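Local coordinates for protein salicylate 5-hydroxylase, large oxygenase component (Ralstonia sp., PDB 7C8Z) that hydroxylates salicylate at ring position 5 to give gentisate, using a Rieske [2Fe-2S] cluster and a mononuclear iron in its oxygenase component, at residues G81-T86 with G123-F128; C69-E74 with V93-D98. All coordinates share one frame; numbering follows the deposited sequence.

Contact 1: G81-T86 with G123-F128; sequences GDFKRT and GNAKDF
Gly81 meets Ala125 through its carbonyl: Gly81 O accepts a hydrogen bond from Ala125 N at 2.9 Å, the donor standing above the carbonyl plane. Glycine suits this position because the positive phi (89°) is a shape it takes readily. Asp82 comes next, opposite Asn124 in a non-hydrogen-bonded antiparallel pair with their CA atoms 4.3 Å apart. The side chains supply the link that the backbones lack here: Asn124 ND2 donates to Asp82 OD1 at 2.9 Å, almost straight at 170°. The acceptor lies in the plane of the Asn124 amide, while the carboxylate is turned nearly perpendicular to that plane. Asn124 ND2 also bonds Pro80 O, and Asp82 OD2 takes the backbone N of Asn79, so short polar side chains tie the turn before the strand to this pair.

The pairing belongs to the Rieske domain, where strand 122-124 is an outermost strand of the antiparallel sheet and runs beside strand 82-88, whose other neighbour is strand 91-97.

At Phe83 the backbones bond in both directions. Phe83 N donates to Gly123 O at 2.8 Å, and Gly123 N returns a bond to Phe83 O at 3.0 Å. With CG placed between its own backbone N and carbonyl carbon (chi1 75°), the Phe83 ring swings across the neighbouring strand and lays one face over Gly123, whose N sits 3.4 Å above the ring centre. Gly123, having no side chain, leaves its backbone open to the aromatic ring, which lies directly on the peptide. Nearer the root of the ring, Phe83 CD2 lies 4.2 Å from Ala125 CB, a small methyl.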
loop_
_atom_site.group_PDB
_atom_site.type_symbol
_atom_site.label_atom_id
_atom_site.label_comp_id
_atom_site.label_asym_id
_atom_site.label_seq_id
_atom_site.Cartn_x
_atom_site.Cartn_y
_atom_site.Cartn_z
ATOM N N GLY A 81 2.414 23.863 29.356
ATOM C CA GLY A 81 1.447 22.968 28.777
ATOM C C GLY A 81 1.633 22.715 27.297
ATOM O O GLY A 81 1.121 21.717 26.784
ATOM N N ASP A 82 2.359 23.582 26.598
ATOM C CA ASP A 82 2.613 23.374 25.180
ATOM C C ASP A 82 3.461 22.124 24.982
ATOM O O ASP A 82 4.525 21.976 25.591
ATOM C CB ASP A 82 3.309 24.592 24.577
ATOM C CG ASP A 82 2.394 25.797 24.480
ATOM O OD1 ASP A 82 1.216 25.687 24.880
ATOM O OD2 ASP A 82 2.854 26.856 24.003
ATOM N N PHE A 83 2.977 21.218 24.142
ATOM C CA PHE A 83 3.658 19.968 23.852
ATOM C C PHE A 83 3.782 19.758 22.348
ATOM O O PHE A 83 2.941 20.217 21.562
ATOM C CB PHE A 83 2.930 18.769 24.492
ATOM C CG PHE A 83 1.660 18.367 23.780
ATOM C CD1 PHE A 83 1.693 17.499 22.695
ATOM C CD2 PHE A 83 0.431 18.834 24.216
ATOM C CE1 PHE A 83 0.535 17.128 22.048
ATOM C CE2 PHE A 83 -0.731 18.458 23.579
ATOM C CZ PHE A 83 -0.680 17.608 22.489
ATOM N N LYS A 84 4.845 19.049 21.972
ATOM C CA LYS A 84 5.072 18.574 20.613
ATOM C C LYS A 84 5.437 17.097 20.688
ATOM O O LYS A 84 6.354 16.721 21.427
ATOM C CB LYS A 84 6.181 19.374 19.922
ATOM C CG LYS A 84 6.429 18.965 18.482
ATOM C CD LYS A 84 7.831 19.352 18.021
ATOM C CE LYS A 84 8.290 18.476 16.863
ATOM N NZ LYS A 84 9.412 19.076 16.093
ATOM N N ARG A 85 4.694 16.258 19.967
ATOM C CA ARG A 85 5.042 14.849 19.872
ATOM C C ARG A 85 6.095 14.653 18.787
ATOM O O ARG A 85 5.996 15.225 17.697
ATOM C CB ARG A 85 3.799 14.003 19.579
ATOM C CG ARG A 85 4.085 12.518 19.325
ATOM C CD ARG A 85 2.814 11.679 19.239
ATOM N NE ARG A 85 1.945 12.091 18.135
ATOM C CZ ARG A 85 2.033 11.644 16.882
ATOM N NH1 ARG A 85 2.958 10.755 16.539
ATOM N NH2 ARG A 85 1.189 12.092 15.963
ATOM N N THR A 86 7.097 13.832 19.080
ATOM C CA THR A 86 8.172 13.556 18.134
ATOM C C THR A 86 8.657 12.131 18.386
ATOM O O THR A 86 7.989 11.350 19.072
ATOM C CB THR A 86 9.288 14.610 18.267
ATOM O OG1 THR A 86 10.266 14.419 17.234
ATOM C CG2 THR A 86 9.962 14.510 19.628
ATOM N N GLY A 123 0.030 20.595 20.946
ATOM C CA GLY A 123 -1.134 21.150 21.618
ATOM C C GLY A 123 -0.762 21.696 22.985
ATOM O O GLY A 123 0.393 22.015 23.244
ATOM N N ASN A 124 -1.768 21.781 23.853
ATOM C CA ASN A 124 -1.568 22.304 25.200
ATOM C C ASN A 124 -2.315 21.427 26.192
ATOM O O ASN A 124 -3.534 21.280 26.088
ATOM C CB ASN A 124 -2.041 23.751 25.308
ATOM C CG ASN A 124 -1.824 24.316 26.690
ATOM O OD1 ASN A 124 -2.609 24.066 27.605
ATOM N ND2 ASN A 124 -0.745 25.070 26.859
ATOM N N ALA A 125 -1.598 20.862 27.157
ATOM C CA ALA A 125 -2.183 19.930 28.109
ATOM C C ALA A 125 -1.824 20.312 29.535
ATOM O O ALA A 125 -0.684 20.701 29.804
ATOM C CB ALA A 125 -1.704 18.505 27.818
ATOM N N LYS A 126 -2.797 20.196 30.452
ATOM C CA LYS A 126 -2.484 20.307 31.877
ATOM C C LYS A 126 -1.707 19.099 32.379
ATOM O O LYS A 126 -0.855 19.217 33.259
ATOM C CB LYS A 126 -3.766 20.435 32.680
ATOM C CG LYS A 126 -4.530 21.717 32.388
ATOM C CD LYS A 126 -6.003 21.533 32.600
ATOM C CE LYS A 126 -6.486 20.620 31.526
ATOM N NZ LYS A 126 -6.162 21.146 30.159
ATOM N N ASP A 127 -1.995 17.934 31.820
ATOM C CA ASP A 127 -1.417 16.665 32.232
ATOM C C ASP A 127 -1.564 15.691 31.074
ATOM O O ASP A 127 -2.337 15.925 30.144
ATOM C CB ASP A 127 -2.129 16.118 33.477
ATOM C CG ASP A 127 -3.648 16.226 33.372
ATOM O OD1 ASP A 127 -4.196 15.976 32.274
ATOM O OD2 ASP A 127 -4.294 16.559 34.388
ATOM N N PHE A 128 -0.767 14.633 31.097
ATOM C CA PHE A 128 -0.960 13.575 30.123
ATOM C C PHE A 128 -1.983 12.600 30.690
ATOM O O PHE A 128 -2.107 12.449 31.906
ATOM C CB PHE A 128 0.359 12.871 29.802
ATOM C CG PHE A 128 1.400 13.788 29.222
ATOM C CD1 PHE A 128 1.127 14.533 28.080
ATOM C CD2 PHE A 128 2.636 13.933 29.833
ATOM C CE1 PHE A 128 2.072 15.388 27.548
ATOM C CE2 PHE A 128 3.585 14.790 29.311
ATOM C CZ PHE A 128 3.301 15.520 28.164
#

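Contact 2: C69-E74 with V93-D98; sequences CYVGLE and VIMVRD
Met95 and Val71 cross at a slant, the thioether of one beside a methyl branch of the other: Met95 SD lies 4.0 Å from Val71 CG2. Met95 leaves its strand with CG anti to the backbone N and runs extended as far as the sulfur, then bends at chi3 (86°), bringing CE to 3.7 Å from Leu73 O. A long, flexible, apolar chain suits the job of crossing between strands that are not paired; their axes are 8.1 Å apart at closest approach and well away from parallel. Val185 packs against both Val71 and Met95, and it also faces Val71 and Gly72 together in a classic beta bulge. Gly72 has a backbone conformation that glycine takes readily, and its CA lies 4.3 Å from Met95 SD.

Glu74 and Arg97 cross at about a right angle, yet their carboxylate and guanidinium planes are only 20° apart. Arg97 NH2 meets Glu74 OE1 on the anti side of the carboxylate, with the donor somewhat out of its plane. At 3.3 Å between Arg97 NH2 and Glu74 OE1 this salt bridge is long, and at 141° it is bent. Arginine can serve several acceptors here: its NE donates to the backbone oxygen of Ile77, its strongest polar partner, and NH1 makes a weak bond to Gly101 O.

Within the Rieske domain, the two strands thus face each other across the buried space enclosed by the curved sheet, where Ile103 and Val105 also pack. The thioether and valine contribute dispersion; Arg97 is probably held chiefly by its NE bond to Ile77 O, so the ion pair is a secondary attraction.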
loop_
_atom_site.group_PDB
_atom_site.type_symbol
_atom_site.label_atom_id
_atom_site.label_comp_id
_atom_site.label_asym_id
_atom_site.label_seq_id
_atom_site.Cartn_x
_atom_site.Cartn_y
_atom_site.Cartn_z
ATOM N N CYS A 69 19.701 12.783 21.134
ATOM C CA CYS A 69 18.981 12.808 19.873
ATOM C C CYS A 69 18.048 14.008 19.868
ATOM O O CYS A 69 17.496 14.388 20.906
ATOM C CB CYS A 69 18.194 11.516 19.653
ATOM S SG CYS A 69 19.245 10.055 19.483
ATOM N N TYR A 70 17.901 14.613 18.697
ATOM C CA TYR A 70 17.146 15.850 18.559
ATOM C C TYR A 70 15.662 15.601 18.802
ATOM O O TYR A 70 15.097 14.609 18.330
ATOM C CB TYR A 70 17.370 16.425 17.159
ATOM C CG TYR A 70 16.572 17.660 16.818
ATOM C CD1 TYR A 70 17.035 18.923 17.160
ATOM C CD2 TYR A 70 15.372 17.568 16.122
ATOM C CE1 TYR A 70 16.317 20.055 16.837
ATOM C CE2 TYR A 70 14.646 18.697 15.800
ATOM C CZ TYR A 70 15.126 19.938 16.158
ATOM O OH TYR A 70 14.423 21.076 15.843
ATOM N N VAL A 71 15.037 16.489 19.572
ATOM C CA VAL A 71 13.594 16.435 19.768
ATOM C C VAL A 71 12.887 17.737 19.414
ATOM O O VAL A 71 11.656 17.720 19.238
ATOM C CB VAL A 71 13.228 16.007 21.206
ATOM C CG1 VAL A 71 13.759 14.610 21.501
ATOM C CG2 VAL A 71 13.739 17.007 22.219
ATOM N N GLY A 72 13.575 18.867 19.285
ATOM C CA GLY A 72 12.878 19.999 18.692
ATOM C C GLY A 72 13.518 21.335 19.033
ATOM O O GLY A 72 14.705 21.417 19.325
ATOM N N LEU A 73 12.694 22.376 18.937
ATOM C CA LEU A 73 13.081 23.737 19.268
ATOM C C LEU A 73 12.221 24.261 20.409
ATOM O O LEU A 73 11.036 23.922 20.519
ATOM C CB LEU A 73 12.936 24.658 18.055
ATOM C CG LEU A 73 13.779 24.265 16.844
ATOM C CD1 LEU A 73 13.733 25.361 15.788
ATOM C CD2 LEU A 73 15.203 23.989 17.287
ATOM N N GLU A 74 12.817 25.118 21.245
ATOM C CA GLU A 74 12.066 25.698 22.355
ATOM C C GLU A 74 10.890 26.529 21.858
ATOM O O GLU A 74 9.832 26.552 22.497
ATOM C CB GLU A 74 12.983 26.548 23.231
ATOM C CG GLU A 74 14.094 25.764 23.896
ATOM C CD GLU A 74 14.551 26.386 25.205
ATOM O OE1 GLU A 74 13.697 26.929 25.939
ATOM O OE2 GLU A 74 15.766 26.327 25.498
ATOM N N VAL A 93 8.016 9.972 21.601
ATOM C CA VAL A 93 8.189 10.728 22.831
ATOM C C VAL A 93 7.422 12.039 22.707
ATOM O O VAL A 93 7.009 12.447 21.623
ATOM C CB VAL A 93 9.672 10.989 23.166
ATOM C CG1 VAL A 93 10.368 9.689 23.534
ATOM C CG2 VAL A 93 10.371 11.679 22.003
ATOM N N ILE A 94 7.236 12.693 23.848
ATOM C CA ILE A 94 6.540 13.968 23.945
ATOM C C ILE A 94 7.466 14.965 24.625
ATOM O O ILE A 94 8.012 14.679 25.702
ATOM C CB ILE A 94 5.218 13.825 24.721
ATOM C CG1 ILE A 94 4.398 12.661 24.154
ATOM C CG2 ILE A 94 4.427 15.133 24.704
ATOM C CD1 ILE A 94 3.373 12.125 25.106
ATOM N N MET A 95 7.648 16.126 23.991
ATOM C CA MET A 95 8.429 17.232 24.533
ATOM C C MET A 95 7.448 18.313 24.964
ATOM O O MET A 95 6.749 18.889 24.124
ATOM C CB MET A 95 9.411 17.764 23.491
ATOM C CG MET A 95 9.982 19.134 23.821
ATOM S SD MET A 95 10.937 19.863 22.474
ATOM C CE MET A 95 9.642 20.652 21.522
ATOM N N VAL A 96 7.369 18.573 26.265
ATOM C CA VAL A 96 6.390 19.509 26.803
ATOM C C VAL A 96 7.089 20.548 27.669
ATOM O O VAL A 96 8.031 20.235 28.406
ATOM C CB VAL A 96 5.291 18.780 27.607
ATOM C CG1 VAL A 96 5.894 18.030 28.789
ATOM C CG2 VAL A 96 4.219 19.763 28.061
ATOM N N ARG A 97 6.607 21.785 27.604
ATOM C CA ARG A 97 7.120 22.821 28.483
ATOM C C ARG A 97 6.450 22.705 29.844
ATOM O O ARG A 97 5.220 22.718 29.943
ATOM C CB ARG A 97 6.879 24.213 27.906
ATOM C CG ARG A 97 7.329 25.309 28.865
ATOM C CD ARG A 97 7.778 26.561 28.146
ATOM N NE ARG A 97 8.625 26.272 26.993
ATOM C CZ ARG A 97 9.938 26.087 27.050
ATOM N NH1 ARG A 97 10.573 26.154 28.213
ATOM N NH2 ARG A 97 10.618 25.836 25.940
ATOM N N ASP A 98 7.263 22.605 30.890
ATOM C CA ASP A 98 6.774 22.434 32.247
ATOM C C ASP A 98 6.211 23.751 32.771
ATOM O O ASP A 98 6.646 24.827 32.350
ATOM C CB ASP A 98 7.903 21.964 33.161
ATOM C CG ASP A 98 7.393 21.299 34.419
ATOM O OD1 ASP A 98 7.142 20.077 34.377
ATOM O OD2 ASP A 98 7.233 21.994 35.447
#

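Both contacts belong to the Rieske domain and to one antiparallel sheet, with centres about 10 Å apart. Contact 1 lies at the surface; because its strands are neighbours, backbone hydrogen bonds carry it, supplemented by a side-chain amide-carboxylate bond. Contact 2 is buried and joins strands that are not adjacent in the sheet; no backbone hydrogen bond crosses it, and side chains reach over, mostly apolar, Met95 also touching backbone carbonyls, with one salt bridge at its end. Segments 81-86 and 93-98 connect the two, being neighbours in the sheet: Lys84 N lies 2.9 Å from Met95 O, a probable hydrogen bond. Thr86 CG2 also packs on Val71 O, bringing the strand of contact 1 against strand 69-73 of contact 2.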